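Local coordinates for hydrolase family protein (PDB 3CNH) that is a predicted hydrolase of the haloacid dehalogenase-like superfamily, probably a phosphatase, that carries a sodium ion in its metal site, at residues P158-V171 with V177-L190. Residues are numbered along the deposited sequence; the frame is centred on the assembly and turned at random. Where two conformers were deposited one is given.
Sequences PEEAVMVDDRLQNV and VGMHAVQCVDAAQL. With NA (sodium ion), chain C.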
ATOM      1  N   PRO A 158       2.195 -18.246 -10.931  1.00 34.31           N
ATOM      2  CA  PRO A 158       2.528 -17.959  -9.526  1.00 34.05           C
ATOM      3  C   PRO A 158       4.000 -18.127  -9.205  1.00 34.03           C
ATOM      4  O   PRO A 158       4.587 -17.287  -8.543  1.00 35.00           O
ATOM      5  CB  PRO A 158       1.667 -18.956  -8.749  1.00 33.67           C
ATOM      6  CG  PRO A 158       0.461 -19.151  -9.627  1.00 34.72           C
ATOM      7  CD  PRO A 158       0.979 -19.050 -11.071  1.00 35.79           C
ATOM      8  N   GLU A 159       4.605 -19.168  -9.743  1.00 34.88           N
ATOM      9  CA  GLU A 159       6.012 -19.501  -9.429  1.00 35.79           C
ATOM     10  C   GLU A 159       7.013 -18.604 -10.113  1.00 36.28           C
ATOM     11  O   GLU A 159       8.215 -18.665  -9.839  1.00 37.83           O
ATOM     12  CB  GLU A 159       6.317 -20.965  -9.711  1.00 37.49           C
ATOM     13  CG  GLU A 159       5.561 -21.834  -8.747  1.00 40.31           C
ATOM     14  CD  GLU A 159       5.838 -23.310  -8.937  1.00 44.41           C
ATOM     15  OE1 GLU A 159       6.627 -23.671  -9.820  1.00 54.69           O
ATOM     16  OE2 GLU A 159       5.277 -24.098  -8.180  1.00 46.05           O
ATOM     17  N   GLU A 160       6.491 -17.757 -10.981  1.00 36.12           N
ATOM     18  CA  GLU A 160       7.317 -16.796 -11.723  1.00 35.79           C
ATOM     19  C   GLU A 160       7.237 -15.419 -11.099  1.00 34.62           C
ATOM     20  O   GLU A 160       7.721 -14.432 -11.655  1.00 35.82           O
ATOM     21  CB  GLU A 160       6.808 -16.654 -13.160  1.00 37.73           C
ATOM     22  CG  GLU A 160       6.998 -17.877 -14.025  1.00 43.78           C
ATOM     23  CD  GLU A 160       6.374 -17.709 -15.409  1.00 48.97           C
ATOM     24  OE1 GLU A 160       5.324 -17.008 -15.595  1.00 43.01           O
ATOM     25  OE2 GLU A 160       6.961 -18.301 -16.322  1.00 51.28           O
ATOM     26  N   ALA A 161       6.558 -15.367  -9.969  1.00 34.17           N
ATOM     27  CA  ALA A 161       6.339 -14.090  -9.282  1.00 34.16           C
ATOM     28  C   ALA A 161       6.826 -14.089  -7.852  1.00 33.58           C
ATOM     29  O   ALA A 161       6.841 -15.111  -7.170  1.00 33.95           O
ATOM     30  CB  ALA A 161       4.831 -13.753  -9.274  1.00 34.52           C
ATOM     31  N   VAL A 162       7.226 -12.899  -7.418  1.00 32.66           N
ATOM     32  CA  VAL A 162       7.593 -12.675  -6.016  0.50 32.76           C
ATOM     33  C   VAL A 162       6.833 -11.482  -5.464  1.00 34.69           C
ATOM     34  O   VAL A 162       6.827 -10.426  -6.072  1.00 35.57           O
ATOM     35  CB  VAL A 162       9.094 -12.384  -5.820  0.50 33.02           C
ATOM     36  CG1 VAL A 162       9.442 -12.329  -4.327  0.50 32.94           C
ATOM     37  CG2 VAL A 162       9.963 -13.442  -6.519  0.50 27.12           C
HETATM   38  N   MSE A 163       6.196 -11.701  -4.320  1.00 34.92           N
HETATM   39  CA  MSE A 163       5.516 -10.679  -3.520  1.00 34.41           C
HETATM   40  C   MSE A 163       6.425 -10.200  -2.390  1.00 34.73           C
HETATM   41  O   MSE A 163       7.045 -11.001  -1.674  1.00 34.05           O
HETATM   42  CB  MSE A 163       4.246 -11.250  -2.873  1.00 35.32           C
HETATM   43  CG  MSE A 163       3.509 -10.312  -1.941  1.00 34.47           C
HETATM   44 SE   MSE A 163       2.596  -8.964  -3.013  0.75 32.96          SE
HETATM   45  CE  MSE A 163       2.315  -7.595  -1.573  1.00 34.20           C
ATOM     46  N   VAL A 164       6.502  -8.872  -2.256  1.00 33.59           N
ATOM     47  CA  VAL A 164       7.261  -8.220  -1.201  1.00 34.21           C
ATOM     48  C   VAL A 164       6.286  -7.432  -0.317  1.00 33.18           C
ATOM     49  O   VAL A 164       5.616  -6.506  -0.790  1.00 34.07           O
ATOM     50  CB  VAL A 164       8.314  -7.249  -1.761  1.00 34.08           C
ATOM     51  CG1 VAL A 164       9.045  -6.547  -0.622  1.00 33.67           C
ATOM     52  CG2 VAL A 164       9.328  -7.982  -2.742  1.00 31.57           C
ATOM     53  N   ASP A 165       6.218  -7.805   0.950  1.00 33.87           N
ATOM     54  CA  ASP A 165       5.256  -7.169   1.906  1.00 33.86           C
ATOM     55  C   ASP A 165       5.893  -7.131   3.266  1.00 32.74           C
ATOM     56  O   ASP A 165       6.719  -7.961   3.578  1.00 32.79           O
ATOM     57  CB  ASP A 165       3.950  -7.953   1.945  1.00 34.56           C
ATOM     58  CG  ASP A 165       2.766  -7.140   2.489  1.00 35.21           C
ATOM     59  OD1 ASP A 165       2.670  -6.929   3.739  1.00 35.55           O
ATOM     60  OD2 ASP A 165       1.902  -6.795   1.652  1.00 37.04           O
ATOM     61  N   ASP A 166       5.474  -6.197   4.115  1.00 33.36           N
ATOM     62  CA  ASP A 166       6.067  -6.148   5.461  1.00 34.21           C
ATOM     63  C   ASP A 166       5.339  -6.989   6.466  1.00 34.60           C
ATOM     64  O   ASP A 166       5.834  -7.183   7.563  1.00 35.61           O
ATOM     65  CB  ASP A 166       6.273  -4.739   6.033  1.00 34.89           C
ATOM     66  CG  ASP A 166       5.021  -3.968   6.211  1.00 40.91           C
ATOM     67  OD1 ASP A 166       4.073  -4.171   5.436  1.00 40.27           O
ATOM     68  OD2 ASP A 166       5.013  -3.095   7.085  1.00 47.49           O
ATOM     69  N   ARG A 167       4.156  -7.469   6.083  1.00 33.95           N
ATOM     70  CA  ARG A 167       3.337  -8.281   6.993  1.00 34.69           C
ATOM     71  C   ARG A 167       3.407  -9.767   6.639  1.00 34.94           C
ATOM     72  O   ARG A 167       3.088 -10.162   5.524  1.00 34.97           O
ATOM     73  CB  ARG A 167       1.873  -7.810   6.962  1.00 37.11           C
ATOM     74  CG  ARG A 167       1.712  -6.349   7.315  1.00 39.88           C
ATOM     75  CD  ARG A 167       0.238  -5.909   7.294  1.00 44.27           C
ATOM     76  NE  ARG A 167       0.077  -4.451   7.199  1.00 49.34           N
ATOM     77  CZ  ARG A 167      -0.313  -3.682   8.206  1.00 56.84           C
ATOM     78  NH1 ARG A 167      -0.620  -4.223   9.368  1.00 54.27           N
ATOM     79  NH2 ARG A 167      -0.422  -2.375   8.031  1.00 58.28           N
ATOM     80  N   LEU A 168       3.721 -10.569   7.650  1.00 33.59           N
ATOM     81  CA  LEU A 168       3.811 -12.016   7.504  1.00 33.20           C
ATOM     82  C   LEU A 168       2.503 -12.600   6.962  1.00 32.73           C
ATOM     83  O   LEU A 168       2.531 -13.476   6.123  1.00 32.52           O
ATOM     84  CB  LEU A 168       4.163 -12.692   8.810  1.00 34.51           C
ATOM     85  CG  LEU A 168       4.284 -14.212   8.758  1.00 34.56           C
ATOM     86  CD1 LEU A 168       5.422 -14.691   7.846  1.00 35.97           C
ATOM     87  CD2 LEU A 168       4.451 -14.690  10.203  1.00 40.86           C
ATOM     88  N   GLN A 169       1.373 -12.124   7.471  1.00 31.52           N
ATOM     89  CA  GLN A 169       0.086 -12.661   6.990  1.00 31.11           C
ATOM     90  C   GLN A 169      -0.054 -12.514   5.477  1.00 31.70           C
ATOM     91  O   GLN A 169      -0.589 -13.409   4.782  1.00 32.34           O
ATOM     92  CB  GLN A 169      -1.084 -11.989   7.713  1.00 31.44           C
ATOM     93  CG  GLN A 169      -2.475 -12.531   7.370  1.00 32.70           C
ATOM     94  CD  GLN A 169      -3.557 -11.843   8.219  1.00 34.16           C
ATOM     95  OE1 GLN A 169      -3.222 -11.018   9.082  1.00 34.43           O
ATOM     96  NE2 GLN A 169      -4.839 -12.151   7.973  1.00 32.09           N
ATOM     97  N   ASN A 170       0.451 -11.401   4.952  1.00 32.64           N
ATOM     98  CA  ASN A 170       0.389 -11.125   3.495  1.00 33.09           C
ATOM     99  C   ASN A 170       1.376 -12.005   2.727  1.00 33.48           C
ATOM    100  O   ASN A 170       1.086 -12.497   1.633  1.00 35.33           O
ATOM    101  CB  ASN A 170       0.570  -9.655   3.168  1.00 33.09           C
ATOM    102  CG  ASN A 170      -0.681  -8.854   3.428  1.00 39.31           C
ATOM    103  OD1 ASN A 170      -1.768  -9.368   3.239  1.00 42.22           O
ATOM    104  ND2 ASN A 170      -0.538  -7.598   3.768  1.00 36.24           N
ATOM    105  N   VAL A 171       2.551 -12.207   3.314  1.00 32.79           N
ATOM    106  CA  VAL A 171       3.559 -13.077   2.718  1.00 32.67           C
ATOM    107  C   VAL A 171       3.035 -14.507   2.616  1.00 31.97           C
ATOM    108  O   VAL A 171       3.138 -15.202   1.570  1.00 32.67           O
ATOM    109  CB  VAL A 171       4.904 -13.014   3.519  1.00 32.73           C
ATOM    110  CG1 VAL A 171       5.862 -14.125   3.098  1.00 33.42           C
ATOM    111  CG2 VAL A 171       5.498 -11.603   3.370  1.00 34.45           C
ATOM    112  N   VAL A 177      -1.103 -19.076  -2.628  1.00 32.91           N
ATOM    113  CA  VAL A 177      -1.615 -19.105  -4.029  1.00 32.87           C
ATOM    114  C   VAL A 177      -0.535 -19.551  -5.007  1.00 34.87           C
ATOM    115  O   VAL A 177      -0.745 -19.650  -6.215  1.00 35.06           O
ATOM    116  CB  VAL A 177      -2.280 -17.793  -4.509  1.00 33.85           C
ATOM    117  CG1 VAL A 177      -3.398 -17.356  -3.485  1.00 34.24           C
ATOM    118  CG2 VAL A 177      -1.265 -16.685  -4.781  1.00 35.07           C
ATOM    119  N   GLY A 178       0.630 -19.844  -4.446  1.00 32.46           N
ATOM    120  CA  GLY A 178       1.757 -20.364  -5.216  1.00 32.58           C
ATOM    121  C   GLY A 178       2.881 -19.416  -5.569  1.00 32.56           C
ATOM    122  O   GLY A 178       3.816 -19.779  -6.274  1.00 34.50           O
HETATM  123  N   MSE A 179       2.773 -18.190  -5.116  1.00 32.96           N
HETATM  124  CA  MSE A 179       3.798 -17.166  -5.378  1.00 32.88           C
HETATM  125  C   MSE A 179       4.990 -17.333  -4.454  1.00 33.24           C
HETATM  126  O   MSE A 179       4.883 -17.906  -3.366  1.00 34.09           O
HETATM  127  CB  MSE A 179       3.251 -15.731  -5.149  1.00 34.35           C
HETATM  128  CG  MSE A 179       2.165 -15.330  -6.117  1.00 35.06           C
HETATM  129 SE   MSE A 179       1.418 -13.660  -5.576  0.75 31.86          SE
HETATM  130  CE  MSE A 179       2.691 -12.471  -6.224  1.00 35.31           C
ATOM    131  N   HIS A 180       6.139 -16.857  -4.919  1.00 31.81           N
ATOM    132  CA  HIS A 180       7.230 -16.647  -3.994  1.00 32.20           C
ATOM    133  C   HIS A 180       6.906 -15.377  -3.234  1.00 32.14           C
ATOM    134  O   HIS A 180       6.135 -14.538  -3.679  1.00 33.51           O
ATOM    135  CB  HIS A 180       8.540 -16.467  -4.715  1.00 32.66           C
ATOM    136  CG  HIS A 180       8.957 -17.682  -5.464  1.00 35.17           C
ATOM    137  ND1 HIS A 180       9.466 -18.797  -4.832  1.00 40.98           N
ATOM    138  CD2 HIS A 180       8.938 -17.969  -6.790  1.00 40.10           C
ATOM    139  CE1 HIS A 180       9.742 -19.720  -5.739  1.00 47.77           C
ATOM    140  NE2 HIS A 180       9.421 -19.250  -6.931  1.00 42.37           N
ATOM    141  N   ALA A 181       7.484 -15.253  -2.049  1.00 31.52           N
ATOM    142  CA  ALA A 181       7.270 -14.051  -1.246  1.00 32.77           C
ATOM    143  C   ALA A 181       8.417 -13.872  -0.272  1.00 33.58           C
ATOM    144  O   ALA A 181       9.054 -14.833   0.155  1.00 35.09           O
ATOM    145  CB  ALA A 181       5.924 -14.116  -0.490  1.00 32.60           C
ATOM    146  N   VAL A 182       8.726 -12.615  -0.041  1.00 31.91           N
ATOM    147  CA  VAL A 182       9.712 -12.206   0.958  1.00 32.93           C
ATOM    148  C   VAL A 182       9.144 -11.129   1.855  1.00 34.05           C
ATOM    149  O   VAL A 182       8.566 -10.170   1.360  1.00 34.09           O
ATOM    150  CB  VAL A 182      10.963 -11.598   0.309  1.00 35.13           C
ATOM    151  CG1 VAL A 182      11.964 -11.213   1.396  1.00 34.93           C
ATOM    152  CG2 VAL A 182      11.604 -12.623  -0.671  1.00 36.88           C
ATOM    153  N   GLN A 183       9.292 -11.314   3.157  1.00 32.99           N
ATOM    154  CA  GLN A 183       8.891 -10.304   4.126  1.00 33.69           C
ATOM    155  C   GLN A 183       9.946  -9.213   4.209  1.00 34.75           C
ATOM    156  O   GLN A 183      11.093  -9.475   4.499  1.00 35.00           O
ATOM    157  CB  GLN A 183       8.692 -10.888   5.510  1.00 35.89           C
ATOM    158  CG  GLN A 183       7.996  -9.921   6.446  1.00 37.60           C
ATOM    159  CD  GLN A 183       7.717 -10.511   7.808  1.00 42.15           C
ATOM    160  OE1 GLN A 183       8.012 -11.683   8.054  1.00 47.41           O
ATOM    161  NE2 GLN A 183       7.122  -9.718   8.706  1.00 43.88           N
ATOM    162  N   CYS A 184       9.550  -7.987   3.935  1.00 32.63           N
ATOM    163  CA  CYS A 184      10.482  -6.855   3.951  1.00 31.31           C
ATOM    164  C   CYS A 184      10.717  -6.363   5.370  1.00 32.79           C
ATOM    165  O   CYS A 184       9.763  -5.930   6.053  1.00 33.56           O
ATOM    166  CB  CYS A 184       9.948  -5.701   3.106  1.00 34.34           C
ATOM    167  SG  CYS A 184      11.070  -4.259   3.093  1.00 40.53           S
ATOM    168  N   VAL A 185      11.940  -6.565   5.834  1.00 34.43           N
ATOM    169  CA  VAL A 185      12.396  -6.098   7.146  1.00 36.52           C
ATOM    170  C   VAL A 185      13.290  -4.879   6.939  1.00 36.59           C
ATOM    171  O   VAL A 185      13.107  -3.835   7.554  1.00 36.63           O
ATOM    172  CB  VAL A 185      13.156  -7.179   7.894  1.00 38.81           C
ATOM    173  CG1 VAL A 185      13.773  -6.619   9.172  1.00 43.14           C
ATOM    174  CG2 VAL A 185      12.173  -8.314   8.230  1.00 41.47           C
ATOM    175  N   ASP A 186      14.276  -5.041   6.078  1.00 35.52           N
ATOM    176  CA  ASP A 186      15.121  -3.908   5.675  1.00 35.42           C
ATOM    177  C   ASP A 186      15.725  -4.120   4.304  1.00 35.73           C
ATOM    178  O   ASP A 186      15.684  -5.212   3.752  1.00 35.04           O
ATOM    179  CB  ASP A 186      16.187  -3.560   6.707  1.00 36.87           C
ATOM    180  CG  ASP A 186      17.152  -4.698   6.987  1.00 39.66           C
ATOM    181  OD1 ASP A 186      17.914  -5.116   6.093  1.00 39.31           O
ATOM    182  OD2 ASP A 186      17.190  -5.150   8.154  1.00 45.35           O
ATOM    183  N   ALA A 187      16.279  -3.042   3.775  1.00 35.96           N
ATOM    184  CA  ALA A 187      16.766  -3.043   2.400  1.00 35.67           C
ATOM    185  C   ALA A 187      17.835  -4.113   2.172  1.00 35.24           C
ATOM    186  O   ALA A 187      17.835  -4.785   1.156  1.00 36.16           O
ATOM    187  CB  ALA A 187      17.304  -1.643   1.994  1.00 37.02           C
ATOM    188  N   ALA A 188      18.767  -4.247   3.111  1.00 35.59           N
ATOM    189  CA  ALA A 188      19.862  -5.194   2.933  1.00 34.70           C
ATOM    190  C   ALA A 188      19.364  -6.626   2.927  1.00 33.70           C
ATOM    191  O   ALA A 188      19.794  -7.455   2.130  1.00 35.02           O
ATOM    192  CB  ALA A 188      20.985  -5.003   3.987  1.00 35.97           C
ATOM    193  N   GLN A 189      18.479  -6.886   3.864  1.00 33.88           N
ATOM    194  CA  GLN A 189      17.875  -8.211   3.999  1.00 34.36           C
ATOM    195  C   GLN A 189      17.040  -8.550   2.745  1.00 32.72           C
ATOM    196  O   GLN A 189      17.143  -9.637   2.159  1.00 33.50           O
ATOM    197  CB  GLN A 189      17.045  -8.300   5.291  1.00 33.99           C
ATOM    198  CG  GLN A 189      16.014  -9.412   5.322  1.00 34.19           C
ATOM    199  CD  GLN A 189      14.654  -9.002   4.761  1.00 32.38           C
ATOM    200  OE1 GLN A 189      14.269  -7.829   4.832  1.00 33.83           O
ATOM    201  NE2 GLN A 189      13.883  -9.977   4.274  1.00 33.94           N
ATOM    202  N   LEU A 190      16.272  -7.574   2.299  1.00 33.57           N
ATOM    203  CA  LEU A 190      15.396  -7.793   1.148  1.00 32.36           C
ATOM    204  C   LEU A 190      16.235  -8.071  -0.086  1.00 32.86           C
ATOM    205  O   LEU A 190      15.959  -8.978  -0.866  1.00 34.66           O
ATOM    206  CB  LEU A 190      14.482  -6.591   0.908  1.00 33.49           C
ATOM    207  CG  LEU A 190      13.471  -6.701  -0.237  1.00 35.61           C
ATOM    208  CD1 LEU A 190      12.543  -7.925  -0.130  1.00 34.69           C
ATOM    209  CD2 LEU A 190      12.584  -5.422  -0.305  1.00 36.26           C
TER
HETATM  210 NA    NA C 200       2.487  -2.957   4.278  1.00 25.67          NA
HETATM  211  O   HOH W   1      10.547 -20.335  -9.175  0.50 37.06           O
HETATM  212  O   HOH W   2       1.108  -4.728   4.470  1.00 25.51           O
HETATM  213  O   HOH W   3       8.430  -6.724   8.207  1.00 34.59           O
HETATM  214  O   HOH W   4       1.993  -1.761   6.224  1.00 41.99           O
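Strands 161-165 and 180-183, joined by helix 168-176, form the last beta-alpha-beta unit of the Rossmann-like haloacid dehalogenase core, with 180-183 at the edge of the parallel sheet. M163 sits in the middle of the pairing: its N gives a nearly straight bond to H180 O (2.9 Å), and its O takes V182 N at 2.8 Å. Further along, D165 N reaches V182 O only weakly, while C184 N closes on D165 O. On the sheet face under the crossover helix, V171 puts CG1 3.6 Å from A181 CB and lays CG2 over the backbone of Q183. On the other face L190, from helix 187-196, sets CD2 3.7 Å from V164 CG1. Where strand 161-165 ends, the loop turns into the metal site. D165 OD1 closes an Asx turn by accepting from R167 N through its anti lone pair. D166 OD1 coordinates the sodium ion at 2.3 Å; D10 and G12 also bind the ion. Q183 reaches this loop from the edge strand. Its CG stands opposite the backbone N (chi1 -168°) and the chain runs out extended, which lets NE2 donate to D166 O at 3.1 Å, arriving 47° out of that carbonyl's plane.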